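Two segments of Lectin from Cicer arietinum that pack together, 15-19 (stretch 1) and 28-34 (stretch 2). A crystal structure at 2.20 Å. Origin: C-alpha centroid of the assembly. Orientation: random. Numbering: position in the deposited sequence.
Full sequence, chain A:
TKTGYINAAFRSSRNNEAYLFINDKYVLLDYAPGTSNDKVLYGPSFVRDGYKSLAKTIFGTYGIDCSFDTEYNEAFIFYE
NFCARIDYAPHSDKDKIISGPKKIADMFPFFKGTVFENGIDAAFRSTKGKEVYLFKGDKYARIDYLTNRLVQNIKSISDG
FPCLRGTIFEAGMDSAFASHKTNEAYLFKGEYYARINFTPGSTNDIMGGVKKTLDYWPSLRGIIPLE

Stretch 1 15-19: NNEAY
Stretch 2, residues 28-34: LLDYAPG

This contact is a short antiparallel β pairing, held by three backbone hydrogen bonds and extended past the paired strands by contacts of Y31 and P33 with N16. Strands 17-19 and 28-30 run at 154° with axes 4.7 Å apart at closest approach. The register sets E17 opposite D30 (CA-CA 4.5 Å), A18 opposite L29 (5.3 Å) and Y19 opposite L28 (4.6 Å).

A18 and L29 form the hydrogen-bonded pair: A18 N donates to L29 O and L29 N to A18 O, both at 2.8 Å. Beyond the strand, Y31 N donates to N16 O at 3.0 Å. Between these bonds lie CA-H...O contacts, E17 CA to L29 O at 3.1 Å and D30 CA to N16 O at 3.3 Å. The strand residues keep extended φ/ψ, from -85/105 at D30 to -145/146 at A18, whereas N16 adopts 62/25, a left-handed conformation that asparagine tolerates well.

E17, Y19, L28 and D30 share one face. Y19 (chi1 m, chi2 -93°) offers its ring to L28 (chi1 t, chi2 p), whose CD1 lies 3.9 Å from the centroid of the Y19 ring and 13° off its normal, a CH-π contact suited to a branched aliphatic side chain. E17 (m, t, chi3 20°) brings OE1 to 3.8 Å from L28 CD1; that carboxylate oxygen is hydrogen-bonded elsewhere in the structure.

A18 and L29 (t, p) point to the other face. Alanine's small methyl accommodates Y31 (p, chi2 -88°), with A18 CB 4.0 Å from Y31 CD1, while A18 N lies at the ring's edge.

D30 (t, chi2 -30°) steadies the turn: A32 N, in a residue at 40/68, donates to D30 OD1 at 3.2 Å. P33 (-63/-22, Cγ-endo) then points toward stretch 1, its CG 3.4 Å from OD1 of N16 (m, chi2 -27°).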

# COMPACT_ATOMS: atom_id res chain seq x y z
N ASN A 15 -28.91 3.39 12.28
CA ASN A 15 -29.10 3.93 13.63
C ASN A 15 -28.37 3.13 14.71
O ASN A 15 -28.51 1.90 14.78
CB ASN A 15 -30.60 4.00 13.99
CG ASN A 15 -31.39 4.99 13.11
OD1 ASN A 15 -30.82 5.84 12.43
ND2 ASN A 15 -32.74 4.88 13.13
N ASN A 16 -27.56 3.82 15.52
CA ASN A 16 -26.89 3.22 16.69
C ASN A 16 -25.91 2.07 16.40
O ASN A 16 -25.64 1.26 17.28
CB ASN A 16 -27.91 2.82 17.79
CG ASN A 16 -28.77 3.98 18.23
OD1 ASN A 16 -28.38 5.14 18.14
ND2 ASN A 16 -29.97 3.69 18.67
N GLU A 17 -25.35 2.04 15.20
CA GLU A 17 -24.34 1.04 14.84
C GLU A 17 -23.00 1.71 14.53
O GLU A 17 -22.97 2.81 13.95
CB GLU A 17 -24.80 0.20 13.64
CG GLU A 17 -26.07 -0.60 13.95
CD GLU A 17 -26.48 -1.56 12.84
OE1 GLU A 17 -25.64 -1.93 11.98
OE2 GLU A 17 -27.66 -1.97 12.86
N ALA A 18 -21.91 1.07 14.93
CA ALA A 18 -20.56 1.57 14.59
C ALA A 18 -19.62 0.41 14.35
O ALA A 18 -19.74 -0.64 14.99
CB ALA A 18 -20.01 2.50 15.68
N TYR A 19 -18.69 0.61 13.42
CA TYR A 19 -17.62 -0.34 13.09
C TYR A 19 -16.36 0.05 13.87
O TYR A 19 -15.93 1.21 13.85
CB TYR A 19 -17.33 -0.32 11.57
CG TYR A 19 -18.51 -0.77 10.73
CD1 TYR A 19 -18.63 -2.10 10.33
CD2 TYR A 19 -19.51 0.12 10.35
CE1 TYR A 19 -19.73 -2.53 9.57
CE2 TYR A 19 -20.60 -0.29 9.58
CZ TYR A 19 -20.71 -1.62 9.21
OH TYR A 19 -21.79 -2.02 8.45
N LEU A 28 -18.75 -5.11 14.31
CA LEU A 28 -19.88 -4.23 14.11
C LEU A 28 -20.66 -4.22 15.40
O LEU A 28 -21.14 -5.28 15.85
CB LEU A 28 -20.77 -4.72 12.97
CG LEU A 28 -22.14 -4.02 12.80
CD1 LEU A 28 -21.99 -2.50 12.70
CD2 LEU A 28 -22.88 -4.58 11.58
N LEU A 29 -20.81 -3.04 15.99
CA LEU A 29 -21.44 -2.91 17.30
C LEU A 29 -22.75 -2.11 17.23
O LEU A 29 -22.82 -1.09 16.54
CB LEU A 29 -20.47 -2.24 18.29
CG LEU A 29 -20.87 -2.13 19.76
CD1 LEU A 29 -20.76 -3.46 20.50
CD2 LEU A 29 -20.00 -1.09 20.45
N ASP A 30 -23.78 -2.61 17.93
CA ASP A 30 -24.93 -1.80 18.34
C ASP A 30 -24.49 -1.17 19.65
O ASP A 30 -24.42 -1.83 20.66
CB ASP A 30 -26.17 -2.66 18.60
CG ASP A 30 -27.40 -1.83 19.01
OD1 ASP A 30 -27.28 -0.74 19.64
OD2 ASP A 30 -28.51 -2.27 18.70
N TYR A 31 -24.16 0.12 19.62
CA TYR A 31 -23.48 0.72 20.77
C TYR A 31 -24.41 1.33 21.81
O TYR A 31 -23.93 1.84 22.83
CB TYR A 31 -22.38 1.69 20.32
CG TYR A 31 -22.87 2.92 19.59
CD1 TYR A 31 -23.06 2.91 18.20
CD2 TYR A 31 -23.13 4.10 20.28
CE1 TYR A 31 -23.50 4.03 17.54
CE2 TYR A 31 -23.57 5.22 19.63
CZ TYR A 31 -23.75 5.19 18.26
OH TYR A 31 -24.17 6.32 17.62
N ALA A 32 -25.72 1.24 21.58
CA ALA A 32 -26.76 1.58 22.57
C ALA A 32 -26.48 2.84 23.43
O ALA A 32 -26.25 2.75 24.64
CB ALA A 32 -27.05 0.37 23.44
N PRO A 33 -26.48 4.02 22.79
CA PRO A 33 -26.23 5.29 23.49
C PRO A 33 -27.27 5.66 24.57
O PRO A 33 -26.96 6.45 25.47
CB PRO A 33 -26.25 6.33 22.35
CG PRO A 33 -27.09 5.68 21.27
CD PRO A 33 -26.70 4.23 21.34
N GLY A 34 -28.48 5.11 24.49
CA GLY A 34 -29.55 5.49 25.43
C GLY A 34 -30.14 4.34 26.24
O GLY A 34 -31.10 4.53 26.97